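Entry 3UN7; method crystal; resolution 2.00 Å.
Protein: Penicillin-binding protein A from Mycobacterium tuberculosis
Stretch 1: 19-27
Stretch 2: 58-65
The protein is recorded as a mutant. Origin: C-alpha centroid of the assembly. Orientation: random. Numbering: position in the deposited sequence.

Stretch 1 (19-27) YSRQRGQIT
Stretch 2 58-65: VTGFYSLR

Stretch 1 is mostly extended loop, turning at Ser20 (phi/psi -78/-25), extending through Arg23 (-65/145) and Gly24 (-79/-179), and becoming strand at Ile26 and Thr27 (-106/126 and -124/161). Stretch 2 leaves a helix at Thr59 (-73/-40), breaks at Gly60 with positive phi (63/-156), a conformation that favours glycine, and extends through Phe61 (-126/162) into strand at Tyr62 (-132/113) and Ser63 (-128/136); Leu64 turns away from strand values (-57/-43). The chains run in opposite directions: the CA atoms of Tyr19 and Leu64 lie 8.6 Å apart, those of Arg23 and Tyr62 10.3 Å, and those of Ile26 and Thr59 7.2 Å. At this spacing the side chains of stretch 1 span the gap and meet side chains and some backbone atoms of stretch 2; no clear direct hydrogen bond crosses it.

Tyr62 is the hub. Its CA-to-CB bond points toward stretch 1, and chi1 t with chi2 76° places the ring. Arg23, t at chi1 through chi3, is extended that far, then turns at chi4 (84°) and lays its guanidinium flat on the Tyr62 ring, planes at 14°. Arg23 CZ sits 3.7 Å from the Tyr62 ring centroid, a cation-pi contact, and Arg23 CD lies 4.0 Å from the same centroid, a CH-pi contact. Stacking leaves the guanidinium's in-plane NH groups available for hydrogen bonds: Arg23 NH1 donates to a water at 3.0 Å, and that water's oxygen lies 2.8 Å from Tyr62 OH, bridging the stacked pair.

Tyr19 (chi1 -107°, between wells; chi2 97°) sets its ring 22° from the Tyr62 plane, but slid aside, centroids 5.3 Å apart; Tyr19 CE1 meets Tyr62 CE2 at 3.5 Å. Leu64 (m, t) starts sideways, yet its CD2 covers one face of Tyr19, 3.7 Å from the ring centroid. At the other end, Ile26 (m, t) places CD1 4.3 Å from Thr59 CA, while Thr59 OG1 (chi1 p) donates to Gly60 O at 2.9 Å.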

# COMPACT_ATOMS: atom_id res chain seq x y z
N TYR A 19 -1.54 33.60 1.08
CA TYR A 19 -2.88 33.44 0.45
C TYR A 19 -3.14 34.65 -0.45
O TYR A 19 -4.14 34.72 -1.17
CB TYR A 19 -3.96 33.28 1.53
CG TYR A 19 -4.56 31.88 1.67
CD1 TYR A 19 -4.10 30.97 2.64
CD2 TYR A 19 -5.62 31.48 0.87
CE1 TYR A 19 -4.70 29.68 2.77
CE2 TYR A 19 -6.20 30.21 0.99
CZ TYR A 19 -5.76 29.32 1.92
OH TYR A 19 -6.39 28.07 1.99
N SER A 20 -2.19 35.59 -0.41
CA SER A 20 -2.12 36.77 -1.27
C SER A 20 -1.60 36.46 -2.68
O SER A 20 -1.88 37.20 -3.64
CB SER A 20 -1.15 37.76 -0.62
OG SER A 20 0.01 37.08 -0.13
N ARG A 21 -0.83 35.38 -2.79
CA ARG A 21 -0.14 34.98 -4.01
C ARG A 21 -0.63 33.62 -4.52
O ARG A 21 -1.12 32.80 -3.73
CB ARG A 21 1.38 34.92 -3.76
CG ARG A 21 2.02 36.26 -3.43
CD ARG A 21 3.48 36.08 -3.02
NE ARG A 21 3.68 36.25 -1.58
CZ ARG A 21 3.71 35.27 -0.69
NH1 ARG A 21 3.54 34.00 -1.06
NH2 ARG A 21 3.90 35.56 0.59
N GLN A 22 -0.52 33.40 -5.83
CA GLN A 22 -1.06 32.20 -6.45
C GLN A 22 -0.21 30.96 -6.18
O GLN A 22 0.87 30.79 -6.74
CB GLN A 22 -1.28 32.36 -7.96
CG GLN A 22 -2.03 31.16 -8.56
CD GLN A 22 -2.54 31.38 -9.97
OE1 GLN A 22 -1.94 32.11 -10.76
NE2 GLN A 22 -3.68 30.76 -10.29
N ARG A 23 -0.73 30.10 -5.32
CA ARG A 23 -0.09 28.82 -4.99
C ARG A 23 -0.08 27.95 -6.23
O ARG A 23 -1.00 28.00 -7.04
CB ARG A 23 -0.87 28.15 -3.86
CG ARG A 23 -0.29 26.84 -3.36
CD ARG A 23 -1.05 26.43 -2.10
NE ARG A 23 -0.52 25.20 -1.51
CZ ARG A 23 0.51 25.14 -0.68
NH1 ARG A 23 1.17 26.26 -0.35
NH2 ARG A 23 0.89 23.97 -0.20
N GLY A 24 0.96 27.15 -6.38
CA GLY A 24 1.11 26.31 -7.56
C GLY A 24 0.26 25.07 -7.50
O GLY A 24 -0.45 24.83 -6.51
N GLN A 25 0.36 24.25 -8.55
CA GLN A 25 -0.53 23.11 -8.76
C GLN A 25 0.11 21.78 -8.37
O GLN A 25 1.33 21.61 -8.49
CB GLN A 25 -0.90 22.99 -10.25
CG GLN A 25 -1.43 24.26 -10.88
CD GLN A 25 -1.52 24.18 -12.39
OE1 GLN A 25 -0.79 23.41 -13.04
NE2 GLN A 25 -2.41 24.97 -12.97
N ILE A 26 -0.72 20.84 -7.93
CA ILE A 26 -0.30 19.44 -7.78
C ILE A 26 -0.95 18.68 -8.93
O ILE A 26 -2.15 18.78 -9.10
CB ILE A 26 -0.75 18.85 -6.43
CG1 ILE A 26 -0.16 19.67 -5.27
CG2 ILE A 26 -0.38 17.35 -6.34
CD1 ILE A 26 -0.66 19.25 -3.87
N THR A 27 -0.15 17.96 -9.72
CA THR A 27 -0.71 17.35 -10.93
C THR A 27 -0.49 15.84 -10.96
O THR A 27 0.37 15.29 -10.24
CB THR A 27 -0.11 17.99 -12.20
OG1 THR A 27 1.26 17.61 -12.30
CG2 THR A 27 -0.20 19.52 -12.15
N VAL A 58 -3.26 11.86 -1.47
CA VAL A 58 -2.13 12.40 -2.21
C VAL A 58 -2.02 13.91 -1.94
O VAL A 58 -0.96 14.37 -1.53
CB VAL A 58 -2.25 12.10 -3.74
CG1 VAL A 58 -1.14 12.82 -4.53
CG2 VAL A 58 -2.18 10.62 -4.00
N THR A 59 -3.09 14.66 -2.16
CA THR A 59 -2.99 16.13 -2.01
C THR A 59 -2.89 16.55 -0.55
O THR A 59 -2.14 17.45 -0.22
CB THR A 59 -4.17 16.88 -2.68
OG1 THR A 59 -5.38 16.53 -2.02
CG2 THR A 59 -4.27 16.56 -4.18
N GLY A 60 -3.65 15.89 0.32
CA GLY A 60 -3.96 16.40 1.64
C GLY A 60 -4.75 17.69 1.51
O GLY A 60 -5.42 17.93 0.48
N PHE A 61 -4.69 18.53 2.54
CA PHE A 61 -5.43 19.81 2.51
C PHE A 61 -4.52 21.00 2.77
O PHE A 61 -3.40 20.86 3.26
CB PHE A 61 -6.64 19.80 3.46
CG PHE A 61 -6.28 19.65 4.93
CD1 PHE A 61 -5.84 20.74 5.68
CD2 PHE A 61 -6.44 18.43 5.56
CE1 PHE A 61 -5.55 20.60 7.03
CE2 PHE A 61 -6.13 18.27 6.92
CZ PHE A 61 -5.69 19.36 7.65
N TYR A 62 -5.00 22.17 2.39
CA TYR A 62 -4.30 23.39 2.71
C TYR A 62 -5.36 24.32 3.29
O TYR A 62 -6.28 24.75 2.58
CB TYR A 62 -3.63 23.94 1.45
CG TYR A 62 -2.79 25.18 1.63
CD1 TYR A 62 -1.53 25.10 2.20
CD2 TYR A 62 -3.22 26.42 1.14
CE1 TYR A 62 -0.73 26.22 2.34
CE2 TYR A 62 -2.42 27.56 1.28
CZ TYR A 62 -1.17 27.45 1.88
OH TYR A 62 -0.34 28.55 2.03
N SER A 63 -5.21 24.61 4.58
CA SER A 63 -6.27 25.23 5.36
C SER A 63 -5.79 26.47 6.10
O SER A 63 -4.71 26.46 6.69
CB SER A 63 -6.81 24.22 6.38
OG SER A 63 -7.62 24.84 7.37
N LEU A 64 -6.59 27.53 6.07
CA LEU A 64 -6.29 28.74 6.83
C LEU A 64 -6.13 28.48 8.33
O LEU A 64 -5.21 29.01 8.97
CB LEU A 64 -7.38 29.79 6.62
CG LEU A 64 -7.35 30.57 5.32
CD1 LEU A 64 -8.61 31.41 5.23
CD2 LEU A 64 -6.11 31.46 5.28
N ARG A 65 -7.00 27.67 8.90
CA ARG A 65 -6.86 27.48 10.33
C ARG A 65 -6.19 26.17 10.76
O ARG A 65 -5.68 26.09 11.88
CB ARG A 65 -8.15 27.82 11.10
CG ARG A 65 -9.12 26.70 11.29
CD ARG A 65 -10.54 27.24 11.48
NE ARG A 65 -10.64 28.22 12.56
CZ ARG A 65 -10.86 27.93 13.84
NH1 ARG A 65 -11.02 26.67 14.22
NH2 ARG A 65 -10.93 28.89 14.73
O HOH W 1 0.56 29.15 -0.54